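Local coordinates for member of s1p family of ribosomal proteins (Pyrococcus furiosus, PDB 5YH1), which is probably an exonuclease acting on nucleic acids, and binds manganese in the DHH domain modelled here, at residues H351-L365 against V376-D388. Numbering follows the deposited sequence.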
loop_
_atom_site.group_PDB
_atom_site.type_symbol
_atom_site.label_atom_id
_atom_site.label_comp_id
_atom_site.label_asym_id
_atom_site.label_seq_id
_atom_site.Cartn_x
_atom_site.Cartn_y
_atom_site.Cartn_z
ATOM N N HIS A 351 6.530 20.763 21.590
ATOM C CA HIS A 351 7.187 22.056 21.463
ATOM C C HIS A 351 6.235 23.201 21.837
ATOM O O HIS A 351 6.612 24.089 22.607
ATOM C CB HIS A 351 7.722 22.241 20.045
ATOM C CG HIS A 351 8.632 23.412 19.890
ATOM N ND1 HIS A 351 9.814 23.530 20.590
ATOM C CD2 HIS A 351 8.555 24.501 19.092
ATOM C CE1 HIS A 351 10.424 24.644 20.231
ATOM N NE2 HIS A 351 9.680 25.252 19.323
ATOM N N ASP A 352 5.014 23.162 21.304
ATOM C CA ASP A 352 3.986 24.161 21.627
ATOM C C ASP A 352 3.716 24.239 23.113
ATOM O O ASP A 352 3.520 25.325 23.650
ATOM C CB ASP A 352 2.665 23.860 20.918
ATOM C CG ASP A 352 2.726 24.115 19.437
ATOM O OD1 ASP A 352 3.676 24.779 18.969
ATOM O OD2 ASP A 352 1.828 23.624 18.724
ATOM N N HIS A 353 3.703 23.089 23.775
ATOM C CA HIS A 353 3.457 23.054 25.212
ATOM C C HIS A 353 4.544 23.818 25.953
ATOM O O HIS A 353 4.252 24.579 26.875
ATOM C CB HIS A 353 3.380 21.617 25.711
ATOM C CG HIS A 353 3.362 21.495 27.198
ATOM N ND1 HIS A 353 2.198 21.545 27.934
ATOM C CD2 HIS A 353 4.365 21.322 28.090
ATOM C CE1 HIS A 353 2.485 21.406 29.216
ATOM N NE2 HIS A 353 3.793 21.279 29.338
ATOM N N PHE A 354 5.795 23.625 25.536
ATOM C CA PHE A 354 6.909 24.314 26.170
ATOM C C PHE A 354 6.878 25.816 25.860
ATOM O O PHE A 354 7.242 26.626 26.711
ATOM C CB PHE A 354 8.252 23.649 25.826
ATOM C CG PHE A 354 8.546 22.440 26.671
ATOM C CD1 PHE A 354 8.121 21.176 26.282
ATOM C CD2 PHE A 354 9.207 22.571 27.876
ATOM C CE1 PHE A 354 8.361 20.063 27.077
ATOM C CE2 PHE A 354 9.454 21.464 28.677
ATOM C CZ PHE A 354 9.032 20.204 28.276
ATOM N N LYS A 355 6.394 26.176 24.673
ATOM C CA LYS A 355 6.218 27.585 24.291
ATOM C C LYS A 355 5.121 28.280 25.102
ATOM O O LYS A 355 5.303 29.412 25.548
ATOM C CB LYS A 355 5.930 27.713 22.787
ATOM C CG LYS A 355 7.205 27.682 21.949
ATOM C CD LYS A 355 6.991 27.199 20.535
ATOM C CE LYS A 355 5.791 27.855 19.888
ATOM N NZ LYS A 355 5.815 27.660 18.415
ATOM N N GLU A 356 3.997 27.601 25.283
ATOM C CA GLU A 356 2.915 28.106 26.130
ATOM C C GLU A 356 3.384 28.329 27.562
ATOM O O GLU A 356 3.045 29.329 28.174
ATOM C CB GLU A 356 1.710 27.150 26.107
ATOM C CG GLU A 356 0.887 27.272 24.827
ATOM C CD GLU A 356 0.119 26.008 24.444
ATOM O OE1 GLU A 356 -0.148 25.150 25.321
ATOM O OE2 GLU A 356 -0.226 25.875 23.245
ATOM N N GLN A 357 4.178 27.410 28.091
ATOM C CA GLN A 357 4.639 27.516 29.469
ATOM C C GLN A 357 5.724 28.580 29.693
ATOM O O GLN A 357 5.691 29.290 30.697
ATOM C CB GLN A 357 5.148 26.164 29.947
ATOM C CG GLN A 357 5.541 26.148 31.409
ATOM C CD GLN A 357 5.704 24.748 31.961
ATOM O OE1 GLN A 357 5.318 23.760 31.331
ATOM N NE2 GLN A 357 6.272 24.656 33.153
ATOM N N TYR A 358 6.685 28.683 28.773
ATOM C CA TYR A 358 7.855 29.550 28.959
ATOM C C TYR A 358 7.923 30.739 28.007
ATOM O O TYR A 358 8.754 31.613 28.190
ATOM C CB TYR A 358 9.137 28.724 28.826
ATOM C CG TYR A 358 9.234 27.608 29.830
ATOM C CD1 TYR A 358 9.572 27.870 31.143
ATOM C CD2 TYR A 358 8.977 26.287 29.469
ATOM C CE1 TYR A 358 9.659 26.854 32.081
ATOM C CE2 TYR A 358 9.062 25.265 30.393
ATOM C CZ TYR A 358 9.406 25.555 31.698
ATOM O OH TYR A 358 9.502 24.541 32.624
ATOM N N GLY A 359 7.075 30.761 26.981
ATOM C CA GLY A 359 7.053 31.850 26.004
ATOM C C GLY A 359 7.789 31.521 24.717
ATOM O O GLY A 359 8.886 30.930 24.746
ATOM N N GLU A 360 7.186 31.919 23.596
ATOM C CA GLU A 360 7.777 31.787 22.253
ATOM C C GLU A 360 9.123 32.495 22.129
ATOM O O GLU A 360 9.995 32.051 21.379
ATOM C CB GLU A 360 6.806 32.348 21.199
ATOM C CG GLU A 360 7.354 32.537 19.778
ATOM C CD GLU A 360 7.314 31.272 18.921
ATOM O OE1 GLU A 360 6.192 30.801 18.627
ATOM O OE2 GLU A 360 8.399 30.770 18.516
ATOM N N ASP A 361 9.298 33.599 22.850
ATOM C CA ASP A 361 10.526 34.373 22.729
ATOM C C ASP A 361 11.624 33.863 23.637
ATOM O O ASP A 361 12.765 34.277 23.497
ATOM C CB ASP A 361 10.261 35.866 22.974
ATOM C CG ASP A 361 9.320 36.460 21.940
ATOM O OD1 ASP A 361 9.479 36.150 20.741
ATOM O OD2 ASP A 361 8.416 37.222 22.322
ATOM N N SER A 362 11.301 32.961 24.563
ATOM C CA SER A 362 12.349 32.264 25.301
ATOM C C SER A 362 13.052 31.299 24.320
ATOM O O SER A 362 12.425 30.830 23.381
ATOM C CB SER A 362 11.780 31.529 26.519
ATOM O OG SER A 362 11.233 30.267 26.167
ATOM N N PRO A 363 14.358 31.060 24.501
ATOM C CA PRO A 363 15.103 30.166 23.598
ATOM C C PRO A 363 14.806 28.693 23.880
ATOM O O PRO A 363 15.318 28.130 24.859
ATOM C CB PRO A 363 16.566 30.497 23.907
ATOM C CG PRO A 363 16.543 30.943 25.336
ATOM C CD PRO A 363 15.235 31.658 25.524
ATOM N N ILE A 364 13.966 28.090 23.039
ATOM C CA ILE A 364 13.545 26.693 23.236
ATOM C C ILE A 364 13.891 25.850 22.021
ATOM O O ILE A 364 13.528 26.195 20.897
ATOM C CB ILE A 364 12.028 26.557 23.483
ATOM C CG1 ILE A 364 11.590 27.420 24.674
ATOM C CG2 ILE A 364 11.669 25.099 23.748
ATOM C CD1 ILE A 364 10.086 27.520 24.837
ATOM N N LEU A 365 14.578 24.743 22.274
ATOM C CA LEU A 365 14.947 23.781 21.239
ATOM C C LEU A 365 14.438 22.406 21.617
ATOM O O LEU A 365 14.848 21.847 22.630
ATOM C CB LEU A 365 16.464 23.738 21.066
ATOM C CG LEU A 365 16.971 22.966 19.844
ATOM C CD1 LEU A 365 16.547 23.619 18.539
ATOM C CD2 LEU A 365 18.487 22.887 19.901
ATOM N N VAL A 376 13.556 18.473 14.724
ATOM C CA VAL A 376 14.094 19.594 15.480
ATOM C C VAL A 376 13.166 20.789 15.342
ATOM O O VAL A 376 12.767 21.140 14.237
ATOM C CB VAL A 376 15.488 20.003 14.974
ATOM C CG1 VAL A 376 16.033 21.177 15.788
ATOM C CG2 VAL A 376 16.449 18.821 15.038
ATOM N N ARG A 377 12.815 21.400 16.467
ATOM C CA ARG A 377 12.018 22.626 16.467
ATOM C C ARG A 377 12.642 23.661 17.380
ATOM O O ARG A 377 12.988 23.365 18.517
ATOM C CB ARG A 377 10.585 22.324 16.878
ATOM C CG ARG A 377 9.812 21.680 15.749
ATOM C CD ARG A 377 8.543 21.021 16.221
ATOM N NE ARG A 377 7.476 21.211 15.243
ATOM C CZ ARG A 377 7.122 20.348 14.296
ATOM N NH1 ARG A 377 7.743 19.189 14.152
ATOM N NH2 ARG A 377 6.120 20.647 13.481
ATOM N N ALA A 378 12.808 24.866 16.845
ATOM C CA ALA A 378 13.430 25.987 17.535
ATOM C C ALA A 378 12.428 27.129 17.638
ATOM O O ALA A 378 11.849 27.532 16.641
ATOM C CB ALA A 378 14.652 26.447 16.763
ATOM N N SER A 379 12.203 27.636 18.845
ATOM C CA SER A 379 11.376 28.836 19.019
ATOM C C SER A 379 12.067 30.075 18.439
ATOM O O SER A 379 13.280 30.075 18.197
ATOM C CB SER A 379 11.106 29.077 20.498
ATOM O OG SER A 379 12.317 29.381 21.160
ATOM N N ASP A 380 11.285 31.132 18.228
ATOM C CA ASP A 380 11.814 32.415 17.744
ATOM C C ASP A 380 12.967 32.905 18.598
ATOM O O ASP A 380 13.926 33.457 18.078
ATOM C CB ASP A 380 10.716 33.469 17.713
ATOM C CG ASP A 380 9.678 33.179 16.661
ATOM O OD1 ASP A 380 9.971 32.404 15.726
ATOM O OD2 ASP A 380 8.566 33.721 16.767
ATOM N N GLY A 381 12.881 32.667 19.901
ATOM C CA GLY A 381 13.960 32.986 20.834
ATOM C C GLY A 381 15.331 32.433 20.475
ATOM O O GLY A 381 16.353 33.004 20.875
HETATM N N MSE A 382 15.367 31.326 19.730
HETATM C CA MSE A 382 16.642 30.722 19.316
HETATM C C MSE A 382 17.380 31.599 18.317
HETATM O O MSE A 382 18.596 31.490 18.165
HETATM C CB MSE A 382 16.408 29.331 18.717
HETATM C CG MSE A 382 15.749 28.341 19.675
HETATM SE SE MSE A 382 17.011 27.867 21.092
HETATM C CE MSE A 382 18.502 27.193 19.976
ATOM N N ALA A 383 16.667 32.480 17.620
ATOM C CA ALA A 383 17.322 33.438 16.721
ATOM C C ALA A 383 18.388 34.283 17.450
ATOM O O ALA A 383 19.406 34.620 16.869
ATOM C CB ALA A 383 16.290 34.339 16.059
ATOM N N LYS A 384 18.160 34.579 18.730
ATOM C CA LYS A 384 19.113 35.332 19.556
ATOM C C LYS A 384 20.460 34.628 19.727
ATOM O O LYS A 384 21.426 35.233 20.198
ATOM C CB LYS A 384 18.508 35.620 20.941
ATOM C CG LYS A 384 17.258 36.498 20.889
ATOM C CD LYS A 384 16.753 36.872 22.278
ATOM C CE LYS A 384 15.725 35.894 22.856
ATOM N NZ LYS A 384 14.400 36.537 23.127
ATOM N N TYR A 385 20.516 33.348 19.370
ATOM C CA TYR A 385 21.735 32.567 19.475
ATOM C C TYR A 385 22.275 32.161 18.102
ATOM O O TYR A 385 23.206 31.362 18.018
ATOM C CB TYR A 385 21.465 31.321 20.312
ATOM C CG TYR A 385 21.157 31.605 21.755
ATOM C CD1 TYR A 385 19.865 31.956 22.161
ATOM C CD2 TYR A 385 22.146 31.521 22.721
ATOM C CE1 TYR A 385 19.575 32.208 23.493
ATOM C CE2 TYR A 385 21.862 31.766 24.053
ATOM C CZ TYR A 385 20.575 32.110 24.431
ATOM O OH TYR A 385 20.293 32.368 25.743
ATOM N N ASN A 386 21.690 32.711 17.039
ATOM C CA ASN A 386 22.045 32.351 15.661
ATOM C C ASN A 386 21.984 30.844 15.388
ATOM O O ASN A 386 22.863 30.269 14.747
ATOM C CB ASN A 386 23.413 32.937 15.282
ATOM C CG ASN A 386 23.350 34.435 15.068
ATOM O OD1 ASN A 386 22.921 34.899 14.010
ATOM N ND2 ASN A 386 23.745 35.203 16.082
ATOM N N PHE A 387 20.931 30.211 15.890
ATOM C CA PHE A 387 20.709 28.805 15.630
ATOM C C PHE A 387 20.394 28.622 14.149
ATOM O O PHE A 387 19.520 29.284 13.613
ATOM C CB PHE A 387 19.554 28.274 16.476
ATOM C CG PHE A 387 19.179 26.865 16.144
ATOM C CD1 PHE A 387 19.887 25.808 16.685
ATOM C CD2 PHE A 387 18.149 26.598 15.255
ATOM C CE1 PHE A 387 19.558 24.494 16.366
ATOM C CE2 PHE A 387 17.818 25.290 14.934
ATOM C CZ PHE A 387 18.526 24.241 15.488
ATOM N N ASP A 388 21.122 27.733 13.487
ATOM C CA ASP A 388 20.839 27.404 12.091
ATOM C C ASP A 388 21.013 25.906 11.925
ATOM O O ASP A 388 22.132 25.390 12.003
ATOM C CB ASP A 388 21.775 28.169 11.147
ATOM C CG ASP A 388 21.454 27.937 9.663
ATOM O OD1 ASP A 388 20.969 26.853 9.279
ATOM O OD2 ASP A 388 21.700 28.853 8.862
HETATM O O HOH W 1 8.538 27.344 17.299
#
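Leu365 and Ala378 face each other as an antiparallel, non-hydrogen-bonded pair, and beyond them the ladder closes with Ser379 N bonding Ile364 O at 2.8 Å. Past that rung the Ser379 side chain takes over the pairing. With OG set between its own N and carbonyl carbon (chi1 65°), the hydroxyl donates to Ser362 O in the carbonyl plane at 2.7 Å and accepts from Ile364 N, bridging two backbone groups of residues 362-364. Gly381 passes so close to the carbonyls of Asp361 and Ser362 that a side chain there would clash. Asp380 N points straight at the anti lone pair of Glu360 OE2 (2.9 Å), although Glu360 OE2 also lies 3.4 Å from Asp380 OD2, two acceptors of like charge with no bond between them. Lys355 NZ meets the other oxygen, Glu360 OE1, in a salt bridge whose hydrogen bond is weak (3.2 Å), which probably eases that repulsion. With Glu360 cut back to alanine, Asp380 N would probably lose its acceptor and Lys355 a salt-bridge partner. Nearby, Lys384 NZ reaches Asp361 O.

On the helix, His351 has its ring sandwiched between Lys355 CG, near the rim of one face, and Arg377 CB, centred over the other at 3.7 Å from the centroid. ND1 bonds Thr366 OG1, while a water links NE2 with Lys355 NZ. On the far side, Leu365 CD1 lies over the Phe387 ring, and Pro363 CB rests against Tyr385 CE1 at 3.5 Å.

The contact thus ties the C-terminal half of helix 343-358 to the open end of the hairpin formed by strands 364-369 and 373-378, within the mixed sheet; strand 325-330 flanks 364-369, and helix 423-435 covers Leu365 and Val376.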